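Thermophilic dibenzothiophene desulfurization enzyme C (Paenibacillus sp. A11-2, PDB 5XDC) probably catalyses the FMNH2- and oxygen-dependent oxidation of dibenzothiophene to its sulfoxide and sulfone, the opening steps of dibenzothiophene desulfurization. Local coordinates at residues Ser245-Pro249 with Pro410-Ser414; Tyr100-Ala105 with Leu228-Val234; Gln252-Thr256 with Val341-Lys345; Asp166-Ala172 with Ile184-Pro190. Numbering follows the deposited sequence.

From the N terminus, helix 85-104 supplies residues 100-105, and interaction 2 closes when the chain returns with 228-234 more than 120 residues later. Nested inside that loop lies interaction 4, the hairpin of strands 167-174 and 184-190, and the two share backbone bonds: Leu-228 N to Ala-186 O and Gly-232 N to Ile-184 O, both 2.8 Å and probably hydrogen bonds. Helix 247-276 then begins. Interaction 1 sets its first turn against the C-terminal tail, closing a loop that holds interaction 3, where the same helix packs on helix 331-363. Phe-412 of interaction 1 reaches Phe-171 of interaction 4, tying the tail to the sheet.

Interaction 1: residues Ser245-Pro249 with Pro410-Ser414; sequences SLWTP and PSFYS
Residues 245-249 run from the end of a 3-10 segment (Ser-245, Leu-246) into the first turn of helix 247-276, while 410-414 is an irregular tail ending in the C-terminal carboxylate. Its backbone is extended at Pro-410 and Ser-411, then folds back at Phe-412, so that Ser-411 N hydrogen-bonds to Ser-414 O at 2.9 Å. The CA atoms of Ser-245 and Pro-410 lie 6.8 Å apart, those of Thr-248 and Phe-412 6.0 Å. Ser-411 (chi1 p) adds an ST turn, its OG accepting from Tyr-413 N at 3.0 Å. Thr-248, in the m rotamer, points at the tail: OG1 donates to Ser-411 O at 2.7 Å, and CG2 sits 3.3 Å from Ser-414 O. Trp-247 (chi1 t) and Phe-412 (chi1 m) form an offset edge-to-face pair, the Phe-412 edge toward the indole face, with the six-membered rings 5.9 Å apart by centroid and planes at 74°; CZ3 of Trp-247 is 3.8 Å from CD1 of Phe-412. Arg-334 of helix 331-363 salt-bridges the carboxylate of Ser-414 and also hydrogen-bonds to Ser-245 O, holding both segments. Trp-247 packs on Ser-129, and the Tyr-413 ring meets that of His-388. Ser-129 and Tyr-413 contact FMN in a flavin-bound structure of this enzyme, though none is bound to this chain; the C-terminal tail, pinned to a helix start, thus forms part of the flavin site.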
loop_
_atom_site.group_PDB
_atom_site.type_symbol
_atom_site.label_atom_id
_atom_site.label_comp_id
_atom_site.label_asym_id
_atom_site.label_seq_id
_atom_site.Cartn_x
_atom_site.Cartn_y
_atom_site.Cartn_z
ATOM N N SER B 245 5.615 21.478 28.467
ATOM C CA SER B 245 5.962 20.619 27.340
ATOM C C SER B 245 4.731 20.082 26.612
ATOM O O SER B 245 4.903 19.416 25.578
ATOM C CB SER B 245 6.856 19.461 27.804
ATOM O OG SER B 245 6.116 18.456 28.480
ATOM N N LEU B 246 3.505 20.349 27.096
ATOM C CA LEU B 246 2.311 20.055 26.311
ATOM C C LEU B 246 2.278 20.840 25.010
ATOM O O LEU B 246 1.491 20.503 24.124
ATOM C CB LEU B 246 1.025 20.371 27.068
ATOM C CG LEU B 246 0.610 19.494 28.255
ATOM C CD1 LEU B 246 -0.671 20.069 28.864
ATOM C CD2 LEU B 246 0.406 18.044 27.818
ATOM N N TRP B 247 3.103 21.878 24.882
ATOM C CA TRP B 247 3.068 22.691 23.674
ATOM C C TRP B 247 3.233 21.825 22.427
ATOM O O TRP B 247 2.527 22.027 21.429
ATOM C CB TRP B 247 4.154 23.772 23.715
ATOM C CG TRP B 247 4.168 24.556 22.447
ATOM C CD1 TRP B 247 3.372 25.601 22.133
ATOM C CD2 TRP B 247 4.972 24.295 21.288
ATOM N NE1 TRP B 247 3.641 26.041 20.861
ATOM C CE2 TRP B 247 4.627 25.256 20.321
ATOM C CE3 TRP B 247 5.963 23.355 20.987
ATOM C CZ2 TRP B 247 5.223 25.297 19.060
ATOM C CZ3 TRP B 247 6.558 23.395 19.736
ATOM C CH2 TRP B 247 6.187 24.360 18.791
ATOM N N THR B 248 4.136 20.840 22.481
ATOM C CA THR B 248 4.419 20.054 21.279
ATOM C C THR B 248 3.254 19.157 20.900
ATOM O O THR B 248 2.821 19.216 19.739
ATOM C CB THR B 248 5.702 19.245 21.464
ATOM O OG1 THR B 248 6.644 20.028 22.189
ATOM C CG2 THR B 248 6.288 18.872 20.095
ATOM N N PRO B 249 2.702 18.311 21.784
ATOM C CA PRO B 249 1.529 17.529 21.358
ATOM C C PRO B 249 0.376 18.402 20.910
ATOM O O PRO B 249 -0.283 18.071 19.919
ATOM C CB PRO B 249 1.179 16.686 22.595
ATOM C CG PRO B 249 1.966 17.290 23.729
ATOM C CD PRO B 249 3.174 17.910 23.122
ATOM N N PRO B 410 10.866 14.944 24.819
ATOM C CA PRO B 410 10.213 16.211 24.476
ATOM C C PRO B 410 11.169 17.178 23.800
ATOM O O PRO B 410 12.337 17.311 24.178
ATOM C CB PRO B 410 9.736 16.742 25.833
ATOM C CG PRO B 410 9.517 15.511 26.631
ATOM C CD PRO B 410 10.659 14.604 26.238
ATOM N N SER B 411 10.646 17.878 22.803
ATOM C CA SER B 411 11.420 18.804 21.996
ATOM C C SER B 411 10.430 19.690 21.254
ATOM O O SER B 411 9.220 19.637 21.497
ATOM C CB SER B 411 12.339 18.041 21.033
ATOM O OG SER B 411 11.574 17.600 19.915
ATOM N N PHE B 412 10.932 20.506 20.340
ATOM C CA PHE B 412 10.024 21.320 19.556
ATOM C C PHE B 412 9.312 20.506 18.486
ATOM O O PHE B 412 8.402 21.030 17.835
ATOM C CB PHE B 412 10.775 22.490 18.918
ATOM C CG PHE B 412 11.111 23.588 19.892
ATOM C CD1 PHE B 412 10.143 24.490 20.281
ATOM C CD2 PHE B 412 12.380 23.717 20.403
ATOM C CE1 PHE B 412 10.437 25.506 21.180
ATOM C CE2 PHE B 412 12.674 24.724 21.306
ATOM C CZ PHE B 412 11.695 25.611 21.693
ATOM N N TYR B 413 9.700 19.241 18.307
ATOM C CA TYR B 413 9.096 18.369 17.316
ATOM C C TYR B 413 8.535 17.078 17.892
ATOM O O TYR B 413 7.846 16.352 17.171
ATOM C CB TYR B 413 10.127 18.031 16.229
ATOM C CG TYR B 413 10.593 19.235 15.462
ATOM C CD1 TYR B 413 9.782 19.833 14.519
ATOM C CD2 TYR B 413 11.840 19.795 15.702
ATOM C CE1 TYR B 413 10.213 20.943 13.801
ATOM C CE2 TYR B 413 12.272 20.904 15.000
ATOM C CZ TYR B 413 11.452 21.473 14.052
ATOM O OH TYR B 413 11.877 22.578 13.351
ATOM N N SER B 414 8.776 16.781 19.157
ATOM C CA SER B 414 8.361 15.515 19.737
ATOM C C SER B 414 8.087 15.665 21.228
ATOM O O SER B 414 8.147 16.775 21.782
ATOM C CB SER B 414 9.430 14.441 19.485
ATOM O OG SER B 414 10.643 14.732 20.160
ATOM O OXT SER B 414 7.785 14.676 21.902
#

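Interaction 2: residues Tyr100-Ala105 with Leu228-Val234; sequences YVDLFA and LGTPGQV
The last turn of helix 85-104, ending at Phe-104, faces a loop with a type II turn from Thr-230 to Gln-233 that enters helix 233-240 with Gly-232 as N-cap. The nearest CA atoms are those of Ala-105 and Leu-228, 5.3 Å apart. Leu-228 (chi1 m, chi2 t) puts CD1 3.9 Å from Tyr-100 CD1 and CD2 4.0 Å from Ala-105 CB. Phe-104, also m, has CB 4.1 Å from Leu-228 CB and CZ 3.8 Å from Val-234 CG2. Tyr-100 (chi1 t) extends its OH to 3.3 Å from Val-234 CB. Gln-233, extended (chi1 and chi2 t), reaches across the turn, its OE1 accepting from Thr-230 N at 3.0 Å. One water joins Tyr-100 OH and Leu-228 O, 2.7 Å from each; another donates to Phe-104 O (2.6 Å) and accepts from Gln-233 NE2 (3.0 Å). With no direct hydrogen bond between the segments, apolar packing ties helix 85-104 of the acyl-CoA dehydrogenase-type N-terminal domain to the loop and first turn of helix 233-240, and water carries the polar links.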
loop_
_atom_site.group_PDB
_atom_site.type_symbol
_atom_site.label_atom_id
_atom_site.label_comp_id
_atom_site.label_asym_id
_atom_site.label_seq_id
_atom_site.Cartn_x
_atom_site.Cartn_y
_atom_site.Cartn_z
ATOM N N TYR B 100 1.732 28.446 23.625
ATOM C CA TYR B 100 3.040 28.694 24.210
ATOM C C TYR B 100 2.964 29.828 25.224
ATOM O O TYR B 100 3.492 29.723 26.335
ATOM C CB TYR B 100 4.067 29.014 23.116
ATOM C CG TYR B 100 5.470 28.951 23.640
ATOM C CD1 TYR B 100 6.032 30.023 24.343
ATOM C CD2 TYR B 100 6.234 27.800 23.495
ATOM C CE1 TYR B 100 7.309 29.943 24.852
ATOM C CE2 TYR B 100 7.509 27.715 23.994
ATOM C CZ TYR B 100 8.048 28.787 24.691
ATOM O OH TYR B 100 9.314 28.699 25.198
ATOM N N VAL B 101 2.307 30.919 24.851
ATOM C CA VAL B 101 2.164 32.046 25.768
ATOM C C VAL B 101 1.453 31.604 27.038
ATOM O O VAL B 101 1.888 31.910 28.155
ATOM C CB VAL B 101 1.421 33.201 25.083
ATOM C CG1 VAL B 101 1.070 34.294 26.113
ATOM C CG2 VAL B 101 2.251 33.789 23.947
ATOM N N ASP B 102 0.343 30.876 26.885
ATOM C CA ASP B 102 -0.439 30.480 28.052
ATOM C C ASP B 102 0.353 29.567 28.978
ATOM O O ASP B 102 0.171 29.620 30.201
ATOM C CB ASP B 102 -1.724 29.791 27.630
ATOM C CG ASP B 102 -2.748 29.766 28.746
ATOM O OD1 ASP B 102 -3.344 30.827 29.000
ATOM O OD2 ASP B 102 -2.936 28.703 29.359
ATOM N N LEU B 103 1.229 28.721 28.425
ATOM C CA LEU B 103 1.951 27.745 29.223
ATOM C C LEU B 103 3.165 28.328 29.932
ATOM O O LEU B 103 3.646 27.721 30.892
ATOM C CB LEU B 103 2.408 26.579 28.341
ATOM C CG LEU B 103 1.291 25.678 27.830
ATOM C CD1 LEU B 103 1.821 24.798 26.686
ATOM C CD2 LEU B 103 0.727 24.815 28.966
ATOM N N PHE B 104 3.682 29.471 29.471
ATOM C CA PHE B 104 4.894 30.056 30.026
ATOM C C PHE B 104 4.703 31.444 30.619
ATOM O O PHE B 104 5.529 31.855 31.444
ATOM C CB PHE B 104 5.991 30.128 28.952
ATOM C CG PHE B 104 6.633 28.806 28.660
ATOM C CD1 PHE B 104 7.683 28.345 29.431
ATOM C CD2 PHE B 104 6.171 28.018 27.627
ATOM C CE1 PHE B 104 8.265 27.135 29.167
ATOM C CE2 PHE B 104 6.746 26.794 27.365
ATOM C CZ PHE B 104 7.797 26.358 28.130
ATOM N N ALA B 105 3.653 32.167 30.242
ATOM C CA ALA B 105 3.450 33.518 30.748
ATOM C C ALA B 105 3.041 33.486 32.215
ATOM O O ALA B 105 2.449 32.521 32.702
ATOM C CB ALA B 105 2.389 34.245 29.928
ATOM N N LEU B 228 9.032 35.370 28.135
ATOM C CA LEU B 228 8.194 34.245 28.532
ATOM C C LEU B 228 9.068 33.291 29.329
ATOM O O LEU B 228 9.885 32.553 28.765
ATOM C CB LEU B 228 7.586 33.574 27.310
ATOM C CG LEU B 228 6.657 34.476 26.512
ATOM C CD1 LEU B 228 6.361 33.866 25.147
ATOM C CD2 LEU B 228 5.387 34.735 27.301
ATOM N N GLY B 229 8.908 33.323 30.650
ATOM C CA GLY B 229 9.752 32.541 31.522
ATOM C C GLY B 229 11.173 33.067 31.548
ATOM O O GLY B 229 11.482 34.177 31.093
ATOM N N THR B 230 12.042 32.248 32.088
ATOM C CA THR B 230 13.445 32.557 32.217
ATOM C C THR B 230 14.230 31.868 31.117
ATOM O O THR B 230 13.732 30.936 30.479
ATOM C CB THR B 230 13.952 32.107 33.587
ATOM O OG1 THR B 230 13.824 30.686 33.704
ATOM C CG2 THR B 230 13.139 32.763 34.689
ATOM N N PRO B 231 15.461 32.300 30.858
ATOM C CA PRO B 231 16.237 31.673 29.782
ATOM C C PRO B 231 16.465 30.197 30.052
ATOM O O PRO B 231 16.861 29.798 31.150
ATOM C CB PRO B 231 17.550 32.460 29.786
ATOM C CG PRO B 231 17.198 33.770 30.426
ATOM C CD PRO B 231 16.179 33.439 31.456
ATOM N N GLY B 232 16.226 29.384 29.027
ATOM C CA GLY B 232 16.352 27.954 29.174
ATOM C C GLY B 232 15.180 27.263 29.839
ATOM O O GLY B 232 15.192 26.032 29.946
ATOM N N GLN B 233 14.159 28.000 30.281
ATOM C CA GLN B 233 13.044 27.358 30.969
ATOM C C GLN B 233 12.304 26.383 30.063
ATOM O O GLN B 233 11.797 25.362 30.540
ATOM C CB GLN B 233 12.059 28.395 31.502
ATOM C CG GLN B 233 10.941 27.781 32.356
ATOM C CD GLN B 233 9.997 28.822 32.918
ATOM O OE1 GLN B 233 10.377 29.974 33.118
ATOM N NE2 GLN B 233 8.749 28.426 33.158
ATOM N N VAL B 234 12.227 26.669 28.766
ATOM C CA VAL B 234 11.527 25.742 27.883
ATOM C C VAL B 234 12.301 24.432 27.787
ATOM O O VAL B 234 11.713 23.345 27.756
ATOM C CB VAL B 234 11.294 26.391 26.507
ATOM C CG1 VAL B 234 12.611 26.752 25.826
ATOM C CG2 VAL B 234 10.463 25.481 25.627
HETATM O O HOH W 1 10.102 30.289 27.294
HETATM O O HOH W 2 6.871 34.835 32.069
HETATM O O HOH W 3 6.509 30.390 33.406
#

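Interaction 3: residues Gln252-Thr256 with Val341-Lys345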
loop_
_atom_site.group_PDB
_atom_site.type_symbol
_atom_site.label_atom_id
_atom_site.label_comp_id
_atom_site.label_asym_id
_atom_site.label_seq_id
_atom_site.Cartn_x
_atom_site.Cartn_y
_atom_site.Cartn_z
ATOM N N GLN B 252 1.382 19.576 17.379
ATOM C CA GLN B 252 1.384 18.475 16.423
ATOM C C GLN B 252 -0.034 18.005 16.125
ATOM O O GLN B 252 -0.313 17.558 15.007
ATOM C CB GLN B 252 2.268 17.351 16.963
ATOM C CG GLN B 252 3.730 17.707 16.967
ATOM C CD GLN B 252 4.353 17.580 15.580
ATOM O OE1 GLN B 252 4.014 16.670 14.833
ATOM N NE2 GLN B 252 5.252 18.493 15.234
ATOM N N LEU B 253 -0.962 18.151 17.075
ATOM C CA LEU B 253 -2.359 17.841 16.780
ATOM C C LEU B 253 -3.046 18.946 15.981
ATOM O O LEU B 253 -3.981 18.660 15.219
ATOM C CB LEU B 253 -3.132 17.545 18.071
ATOM C CG LEU B 253 -4.481 16.859 17.878
ATOM C CD1 LEU B 253 -4.333 15.489 17.282
ATOM C CD2 LEU B 253 -5.212 16.742 19.212
ATOM N N ILE B 254 -2.590 20.204 16.103
ATOM C CA ILE B 254 -3.028 21.244 15.174
ATOM C C ILE B 254 -2.685 20.839 13.743
ATOM O O ILE B 254 -3.531 20.894 12.847
ATOM C CB ILE B 254 -2.402 22.605 15.536
ATOM C CG1 ILE B 254 -3.016 23.140 16.829
ATOM C CG2 ILE B 254 -2.601 23.611 14.423
ATOM C CD1 ILE B 254 -2.257 24.337 17.424
ATOM N N PHE B 255 -1.433 20.427 13.515
ATOM C CA PHE B 255 -1.029 20.004 12.179
ATOM C C PHE B 255 -1.898 18.851 11.694
ATOM O O PHE B 255 -2.317 18.814 10.526
ATOM C CB PHE B 255 0.439 19.586 12.179
ATOM C CG PHE B 255 1.410 20.673 12.609
ATOM C CD1 PHE B 255 1.059 22.002 12.548
ATOM C CD2 PHE B 255 2.690 20.335 13.043
ATOM C CE1 PHE B 255 1.963 22.997 12.927
ATOM C CE2 PHE B 255 3.596 21.321 13.425
ATOM C CZ PHE B 255 3.225 22.655 13.364
ATOM N N THR B 256 -2.166 17.890 12.582
ATOM C CA THR B 256 -3.001 16.745 12.235
ATOM C C THR B 256 -4.351 17.193 11.695
ATOM O O THR B 256 -4.847 16.656 10.700
ATOM C CB THR B 256 -3.187 15.856 13.465
ATOM O OG1 THR B 256 -1.923 15.363 13.900
ATOM C CG2 THR B 256 -4.080 14.660 13.160
ATOM N N VAL B 341 -1.027 11.639 19.834
ATOM C CA VAL B 341 -1.001 12.680 18.809
ATOM C C VAL B 341 -0.165 12.228 17.618
ATOM O O VAL B 341 -0.568 12.391 16.462
ATOM C CB VAL B 341 -0.461 13.998 19.396
ATOM C CG1 VAL B 341 -0.146 15.011 18.290
ATOM C CG2 VAL B 341 -1.470 14.589 20.383
ATOM N N ALA B 342 1.014 11.680 17.886
ATOM C CA ALA B 342 1.875 11.197 16.811
ATOM C C ALA B 342 1.144 10.163 15.972
ATOM O O ALA B 342 1.212 10.189 14.738
ATOM C CB ALA B 342 3.153 10.610 17.392
ATOM N N SER B 343 0.416 9.257 16.631
ATOM C CA SER B 343 -0.326 8.235 15.905
ATOM C C SER B 343 -1.359 8.868 14.984
ATOM O O SER B 343 -1.465 8.507 13.806
ATOM C CB SER B 343 -1.004 7.279 16.886
ATOM O OG SER B 343 -0.062 6.526 17.635
ATOM N N ALA B 344 -2.139 9.819 15.508
ATOM C CA ALA B 344 -3.119 10.505 14.684
ATOM C C ALA B 344 -2.452 11.236 13.524
ATOM O O ALA B 344 -2.959 11.216 12.391
ATOM C CB ALA B 344 -3.930 11.476 15.540
ATOM N N LYS B 345 -1.306 11.882 13.779
ATOM C CA LYS B 345 -0.620 12.602 12.713
ATOM C C LYS B 345 -0.129 11.656 11.625
ATOM O O LYS B 345 -0.194 11.989 10.436
ATOM C CB LYS B 345 0.556 13.384 13.275
ATOM C CG LYS B 345 1.111 14.410 12.304
ATOM C CD LYS B 345 2.429 14.928 12.784
ATOM C CE LYS B 345 2.960 15.969 11.853
ATOM N NZ LYS B 345 4.329 16.321 12.209
#
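Val-341 opens the contact. Its side chain, chi1 t, points at helix 247-276 and puts CG1 3.6 Å from Gln-252 CB and 3.9 Å from Leu-253 CB, where the CA atoms of Leu-253 and Val-341 are 5.7 Å apart. The next inward residue is Ala-344, whose small CB meets Thr-256 CG2 at 4.0 Å and Leu-253 CD1 at 4.4 Å. Lys-345, its CA 4.8 Å from that of Thr-256 and all four chi angles t, reaches across to the Gln-252 side chain: CB is 3.2 Å from Thr-256 OG1, and NZ donates to Gln-252 OE1 at 2.7 Å. Thr-256 OG1 itself bonds back to Gln-252 O, 2.9 Å away. The segments' axes run nearly parallel, 23° apart, with 8.9 Å at closest approach. Asp-389 gathers the polar end, salt-bridging Lys-345 and bonding Gln-252, while Phe-255 rests on Tyr-93, an FMN-site residue. Around this helix pair of the acyl-CoA dehydrogenase-type C-terminal domain, helix 293-324 packs on Leu-253 and Val-341, and helix 391-404 on Gln-252 and Ala-342.

Interaction 4: residues Asp166-Ala172 with Ile184-Pro190; sequences DRLLVFA and IVAALIP
At the apolar heart of this antiparallel beta hairpin, strands 167-174 and 184-190 in the acyl-CoA dehydrogenase-type middle domain, Leu-169, Phe-171, Ala-186 and Leu-188 share one face. Phe-171 (chi1 m) sets CE2 3.8 Å from Ala-186 CB and CD2 4.0 Å from Ile-184 CG2; Leu-188, chi1 t, brings CD1 4.4 Å from Leu-169 CB. This face meets helix 85-104, with Tyr-100 on Leu-169 and Ala-186. Leu-168, Val-170, Ala-172, Val-185, Ala-187 and Ile-189 line the other face: Val-170 CG2 is 3.9 Å from Ile-189 CG1, and Ile-189 and Ala-187 lean on strand 220-222. The axes of segments 167-172 and 184-190 lie 4.5 Å apart at an angle of 152°. Hydrogen-bonded pairs are Leu-168 with Ile-189, Val-170 with Ala-187 and Ala-172 with Val-185, each with two backbone hydrogen bonds, N to O 2.8 to 3.0 Å. Between them, Leu-169 with Leu-188 (CA to CA 4.7 Å) and Phe-171 with Ala-186 (4.6 Å) are non-hydrogen-bonded. At the polar edge, Asp-166 OD2 forms a salt bridge with Arg-50. Arg-167 (chi1 and chi2 m) folds over Pro-190, whose CG lies over one guanidinium face, 4.0 Å from Arg-167 CZ; Arg-167 NH1 donates to Asp-166 O at 3.0 Å. A water accepts from Arg-167 NE at 2.9 Å and donates to Leu-188 O at 2.7 Å.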
loop_
_atom_site.group_PDB
_atom_site.type_symbol
_atom_site.label_atom_id
_atom_site.label_comp_id
_atom_site.label_asym_id
_atom_site.label_seq_id
_atom_site.Cartn_x
_atom_site.Cartn_y
_atom_site.Cartn_z
ATOM N N ASP B 166 -0.135 40.924 14.847
ATOM C CA ASP B 166 -0.172 41.926 15.907
ATOM C C ASP B 166 0.946 41.734 16.917
ATOM O O ASP B 166 1.450 42.718 17.476
ATOM C CB ASP B 166 -1.537 41.893 16.590
ATOM C CG ASP B 166 -2.644 42.208 15.628
ATOM O OD1 ASP B 166 -2.891 43.400 15.398
ATOM O OD2 ASP B 166 -3.246 41.281 15.056
ATOM N N ARG B 167 1.332 40.486 17.183
ATOM C CA ARG B 167 2.464 40.142 18.019
ATOM C C ARG B 167 3.160 38.952 17.374
ATOM O O ARG B 167 2.517 38.122 16.720
ATOM C CB ARG B 167 2.061 39.769 19.459
ATOM C CG ARG B 167 1.516 40.914 20.325
ATOM C CD ARG B 167 2.614 41.910 20.617
ATOM N NE ARG B 167 2.236 42.946 21.583
ATOM C CZ ARG B 167 1.606 44.077 21.278
ATOM N NH1 ARG B 167 1.249 44.347 20.038
ATOM N NH2 ARG B 167 1.347 44.970 22.231
ATOM N N LEU B 168 4.474 38.897 17.551
ATOM C CA LEU B 168 5.302 37.770 17.148
ATOM C C LEU B 168 5.807 37.029 18.378
ATOM O O LEU B 168 6.357 37.638 19.304
ATOM C CB LEU B 168 6.506 38.224 16.317
ATOM C CG LEU B 168 6.197 38.904 14.996
ATOM C CD1 LEU B 168 7.474 39.465 14.369
ATOM C CD2 LEU B 168 5.539 37.922 14.058
ATOM N N LEU B 169 5.647 35.712 18.370
ATOM C CA LEU B 169 6.316 34.845 19.321
ATOM C C LEU B 169 7.725 34.575 18.812
ATOM O O LEU B 169 7.904 33.907 17.788
ATOM C CB LEU B 169 5.514 33.555 19.486
ATOM C CG LEU B 169 6.088 32.511 20.433
ATOM C CD1 LEU B 169 6.170 33.056 21.879
ATOM C CD2 LEU B 169 5.262 31.214 20.381
ATOM N N VAL B 170 8.729 35.080 19.521
ATOM C CA VAL B 170 10.110 35.087 19.041
ATOM C C VAL B 170 10.949 34.189 19.938
ATOM O O VAL B 170 10.735 34.131 21.156
ATOM C CB VAL B 170 10.675 36.527 19.000
ATOM C CG1 VAL B 170 12.123 36.523 18.593
ATOM C CG2 VAL B 170 9.875 37.392 18.050
ATOM N N PHE B 171 11.896 33.471 19.326
ATOM C CA PHE B 171 12.837 32.609 20.027
ATOM C C PHE B 171 14.260 32.988 19.656
ATOM O O PHE B 171 14.548 33.264 18.487
ATOM C CB PHE B 171 12.599 31.146 19.679
ATOM C CG PHE B 171 11.293 30.612 20.182
ATOM C CD1 PHE B 171 10.131 30.804 19.467
ATOM C CD2 PHE B 171 11.235 29.901 21.361
ATOM C CE1 PHE B 171 8.923 30.311 19.932
ATOM C CE2 PHE B 171 10.020 29.410 21.825
ATOM C CZ PHE B 171 8.878 29.611 21.100
ATOM N N ALA B 172 15.151 32.970 20.646
ATOM C CA ALA B 172 16.560 33.281 20.427
ATOM C C ALA B 172 17.393 32.526 21.449
ATOM O O ALA B 172 16.876 32.025 22.451
ATOM C CB ALA B 172 16.828 34.787 20.522
ATOM N N ILE B 184 17.684 29.105 25.619
ATOM C CA ILE B 184 16.622 29.610 24.759
ATOM C C ILE B 184 15.804 30.643 25.512
ATOM O O ILE B 184 15.329 30.388 26.625
ATOM C CB ILE B 184 15.726 28.471 24.253
ATOM C CG1 ILE B 184 16.520 27.540 23.342
ATOM C CG2 ILE B 184 14.552 29.063 23.475
ATOM C CD1 ILE B 184 15.787 26.248 23.000
ATOM N N VAL B 185 15.624 31.808 24.914
ATOM C CA VAL B 185 14.685 32.788 25.434
ATOM C C VAL B 185 13.559 32.944 24.431
ATOM O O VAL B 185 13.750 32.853 23.209
ATOM C CB VAL B 185 15.325 34.159 25.733
ATOM C CG1 VAL B 185 16.305 34.042 26.884
ATOM C CG2 VAL B 185 15.989 34.717 24.502
ATOM N N ALA B 186 12.371 33.179 24.970
ATOM C CA ALA B 186 11.165 33.377 24.197
ATOM C C ALA B 186 10.513 34.665 24.660
ATOM O O ALA B 186 10.616 35.037 25.830
ATOM C CB ALA B 186 10.184 32.200 24.351
ATOM N N ALA B 187 9.835 35.330 23.737
ATOM C CA ALA B 187 9.180 36.593 24.051
ATOM C C ALA B 187 8.030 36.810 23.087
ATOM O O ALA B 187 7.965 36.205 22.010
ATOM C CB ALA B 187 10.159 37.772 23.985
ATOM N N LEU B 188 7.118 37.696 23.482
ATOM C CA LEU B 188 5.984 38.087 22.653
ATOM C C LEU B 188 6.087 39.592 22.438
ATOM O O LEU B 188 5.947 40.362 23.400
ATOM C CB LEU B 188 4.657 37.717 23.321
ATOM C CG LEU B 188 3.421 37.901 22.453
ATOM C CD1 LEU B 188 3.343 36.849 21.381
ATOM C CD2 LEU B 188 2.154 37.851 23.275
ATOM N N ILE B 189 6.351 40.010 21.198
ATOM C CA ILE B 189 6.706 41.406 20.934
ATOM C C ILE B 189 5.884 41.936 19.769
ATOM O O ILE B 189 5.414 41.170 18.906
ATOM C CB ILE B 189 8.222 41.571 20.660
ATOM C CG1 ILE B 189 8.640 40.875 19.356
ATOM C CG2 ILE B 189 9.016 41.064 21.826
ATOM C CD1 ILE B 189 10.026 41.265 18.880
ATOM N N PRO B 190 5.695 43.255 19.705
ATOM C CA PRO B 190 5.057 43.855 18.525
ATOM C C PRO B 190 5.877 43.601 17.270
ATOM O O PRO B 190 7.108 43.602 17.301
ATOM C CB PRO B 190 5.004 45.353 18.866
ATOM C CG PRO B 190 5.232 45.451 20.317
ATOM C CD PRO B 190 6.060 44.274 20.709
HETATM O O HOH W 4 3.879 42.112 23.868
#